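PDB 3FCY: xylan esterase 1, which probably removes acetyl groups from xylan and cephalosporin C as a calcium-binding carbohydrate esterase of family CE7. Local coordinates for residues A[217-222]-A[284-289]. Residues are numbered along the deposited sequence; the frame is centred on the assembly and turned at random.
Sequences CAALEP and KRIKGD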
ATOM      1  N   CYS A 217      24.209   6.435 -27.576  1.00 23.21           N
ATOM      2  CA  CYS A 217      25.212   7.416 -27.966  1.00 24.79           C
ATOM      3  C   CYS A 217      26.510   6.766 -28.456  1.00 25.73           C
ATOM      4  O   CYS A 217      27.041   7.130 -29.508  1.00 25.00           O
ATOM      5  CB  CYS A 217      25.520   8.332 -26.784  1.00 24.52           C
ATOM      6  SG  CYS A 217      26.822   9.521 -27.112  1.00 26.17           S
ATOM      7  N   ALA A 218      27.018   5.813 -27.682  1.00 23.77           N
ATOM      8  CA  ALA A 218      28.256   5.122 -28.031  1.00 24.91           C
ATOM      9  C   ALA A 218      28.058   4.241 -29.259  1.00 24.60           C
ATOM     10  O   ALA A 218      29.023   3.862 -29.927  1.00 24.68           O
ATOM     11  CB  ALA A 218      28.740   4.280 -26.855  1.00 19.04           C
ATOM     12  N   ALA A 219      26.803   3.917 -29.555  1.00 24.31           N
ATOM     13  CA  ALA A 219      26.493   3.077 -30.709  1.00 25.28           C
ATOM     14  C   ALA A 219      26.427   3.910 -31.984  1.00 25.71           C
ATOM     15  O   ALA A 219      26.920   3.495 -33.037  1.00 25.97           O
ATOM     16  CB  ALA A 219      25.167   2.356 -30.492  1.00 22.85           C
ATOM     17  N   LEU A 220      25.822   5.091 -31.880  1.00 24.72           N
ATOM     18  CA  LEU A 220      25.665   5.982 -33.021  1.00 25.53           C
ATOM     19  C   LEU A 220      26.892   6.852 -33.290  1.00 26.38           C
ATOM     20  O   LEU A 220      27.037   7.414 -34.379  1.00 27.15           O
ATOM     21  CB  LEU A 220      24.410   6.838 -32.830  1.00 23.65           C
ATOM     22  CG  LEU A 220      23.122   6.001 -32.873  1.00 26.66           C
ATOM     23  CD1 LEU A 220      21.936   6.827 -32.395  1.00 25.14           C
ATOM     24  CD2 LEU A 220      22.889   5.487 -34.298  1.00 22.32           C
ATOM     25  N   GLU A 221      27.762   6.970 -32.291  1.00 25.08           N
ATOM     26  CA  GLU A 221      29.012   7.714 -32.431  1.00 26.70           C
ATOM     27  C   GLU A 221      30.098   6.775 -31.912  1.00 26.90           C
ATOM     28  O   GLU A 221      30.569   6.914 -30.781  1.00 27.39           O
ATOM     29  CB  GLU A 221      29.002   9.011 -31.616  1.00 28.29           C
ATOM     30  CG  GLU A 221      30.353   9.732 -31.606  1.00 28.40           C
ATOM     31  CD  GLU A 221      30.950   9.883 -33.002  1.00 31.22           C
ATOM     32  OE1 GLU A 221      30.568  10.823 -33.727  1.00 30.74           O
ATOM     33  OE2 GLU A 221      31.799   9.046 -33.379  1.00 31.40           O
ATOM     34  N   PRO A 222      30.500   5.797 -32.743  1.00 27.39           N
ATOM     35  CA  PRO A 222      31.520   4.779 -32.450  1.00 28.01           C
ATOM     36  C   PRO A 222      32.852   5.314 -31.925  1.00 27.48           C
ATOM     37  O   PRO A 222      33.649   4.556 -31.367  1.00 26.01           O
ATOM     38  CB  PRO A 222      31.683   4.054 -33.788  1.00 28.40           C
ATOM     39  CG  PRO A 222      30.352   4.231 -34.445  1.00 29.11           C
ATOM     40  CD  PRO A 222      30.035   5.671 -34.136  1.00 27.52           C
ATOM     41  N   LYS A 284      25.273  -3.665 -30.727  1.00 32.85           N
ATOM     42  CA  LYS A 284      26.318  -4.282 -31.541  1.00 34.55           C
ATOM     43  C   LYS A 284      27.261  -3.286 -32.214  1.00 34.05           C
ATOM     44  O   LYS A 284      28.343  -3.664 -32.658  1.00 35.41           O
ATOM     45  CB  LYS A 284      25.693  -5.189 -32.606  1.00 35.52           C
ATOM     46  CG  LYS A 284      24.991  -4.446 -33.726  1.00 38.35           C
ATOM     47  CD  LYS A 284      24.371  -5.410 -34.720  1.00 41.50           C
ATOM     48  CE  LYS A 284      23.672  -4.661 -35.847  1.00 44.02           C
ATOM     49  NZ  LYS A 284      22.604  -3.755 -35.329  1.00 45.95           N
ATOM     50  N   ARG A 285      26.860  -2.021 -32.280  1.00 32.98           N
ATOM     51  CA  ARG A 285      27.675  -0.991 -32.924  1.00 31.95           C
ATOM     52  C   ARG A 285      28.725  -0.348 -32.034  1.00 31.03           C
ATOM     53  O   ARG A 285      29.672   0.266 -32.528  1.00 31.66           O
ATOM     54  CB  ARG A 285      26.787   0.121 -33.476  1.00 32.55           C
ATOM     55  CG  ARG A 285      25.779  -0.335 -34.499  1.00 33.28           C
ATOM     56  CD  ARG A 285      25.082   0.861 -35.102  1.00 34.27           C
ATOM     57  NE  ARG A 285      24.261   0.474 -36.239  1.00 35.06           N
ATOM     58  CZ  ARG A 285      23.953   1.285 -37.242  1.00 32.54           C
ATOM     59  NH1 ARG A 285      24.397   2.535 -37.246  1.00 30.82           N
ATOM     60  NH2 ARG A 285      23.213   0.836 -38.244  1.00 35.59           N
ATOM     61  N   ILE A 286      28.545  -0.472 -30.727  1.00 28.94           N
ATOM     62  CA  ILE A 286      29.466   0.121 -29.770  1.00 26.76           C
ATOM     63  C   ILE A 286      30.897  -0.389 -29.957  1.00 27.34           C
ATOM     64  O   ILE A 286      31.123  -1.586 -30.139  1.00 26.42           O
ATOM     65  CB  ILE A 286      28.988  -0.158 -28.329  1.00 26.81           C
ATOM     66  CG1 ILE A 286      27.585   0.440 -28.144  1.00 26.01           C
ATOM     67  CG2 ILE A 286      29.979   0.421 -27.320  1.00 25.09           C
ATOM     68  CD1 ILE A 286      26.974   0.199 -26.785  1.00 24.58           C
ATOM     69  N   LYS A 287      31.855   0.532 -29.915  1.00 26.71           N
ATOM     70  CA  LYS A 287      33.263   0.187 -30.082  1.00 28.89           C
ATOM     71  C   LYS A 287      34.039   0.440 -28.792  1.00 28.10           C
ATOM     72  O   LYS A 287      35.031  -0.230 -28.513  1.00 27.42           O
ATOM     73  CB  LYS A 287      33.887   1.021 -31.206  1.00 30.03           C
ATOM     74  CG  LYS A 287      33.066   1.066 -32.489  1.00 36.14           C
ATOM     75  CD  LYS A 287      32.937  -0.298 -33.144  1.00 38.06           C
ATOM     76  CE  LYS A 287      34.257  -0.753 -33.747  1.00 43.80           C
ATOM     77  NZ  LYS A 287      34.130  -2.067 -34.448  1.00 44.54           N
ATOM     78  N   GLY A 288      33.584   1.414 -28.010  1.00 27.37           N
ATOM     79  CA  GLY A 288      34.268   1.733 -26.769  1.00 26.39           C
ATOM     80  C   GLY A 288      34.129   0.640 -25.731  1.00 25.15           C
ATOM     81  O   GLY A 288      33.348  -0.294 -25.911  1.00 25.21           O
ATOM     82  N   ASP A 289      34.897   0.746 -24.650  1.00 26.10           N
ATOM     83  CA  ASP A 289      34.827  -0.237 -23.572  1.00 25.91           C
ATOM     84  C   ASP A 289      33.572   0.055 -22.760  1.00 25.45           C
ATOM     85  O   ASP A 289      33.218   1.218 -22.549  1.00 24.02           O
ATOM     86  CB  ASP A 289      36.059  -0.148 -22.667  1.00 27.39           C
ATOM     87  CG  ASP A 289      37.362  -0.319 -23.433  1.00 31.02           C
ATOM     88  OD1 ASP A 289      37.386  -1.097 -24.413  1.00 30.43           O
ATOM     89  OD2 ASP A 289      38.364   0.316 -23.044  1.00 31.75           O
TER
HETATM   90  O   HOH W   1      31.490   3.288 -28.970  1.00 24.37           O
HETATM   91  O   HOH W   2      27.071   3.830 -35.828  1.00 42.12           O
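The Arg285 guanidinium, the flat group of this contact, meets Leu220 CD2 obliquely, with NH1 4.4 Å away, while its NH2 forms a salt bridge with Asp51. The setting is the alpha/beta-hydrolase fold, away from the annotated sites: residues 217-222 end helix 209-220, which follows the probable nucleophile elbow, and residues 284-289 lead into strand 289-295 of the central sheet. Arg285 CB rests 3.4 Å from Ala219 O, and its chain runs extended from CG to NE, carrying the guanidinium past the helix end toward helix 50-62. A water links the two again, accepting from Arg285 NH1 at a long 3.3 Å and donating to Ala219 O.

Ile286 packs against the helix through two branches. CG1 lies 3.9 Å from Ala219 CB; chi1 of -59° sets CG1 beside the backbone N and leaves CG2 anti to it, where CG2 approaches Ala218 CB at 4.1 Å. The 4.3 Å between Ala219 CA and Ile286 CA is consistent with the small alanine side chains admitting the loop backbone closely. Past the helix end, Pro222 CB meets Lys287 CG at 3.5 Å, and bends at chi2 and chi3 turn the rest of that lysine away. Between these apolar contacts, a second water joins the backbones, probably donating to Ala218 O and accepting from Lys287 N at 2.9 Å.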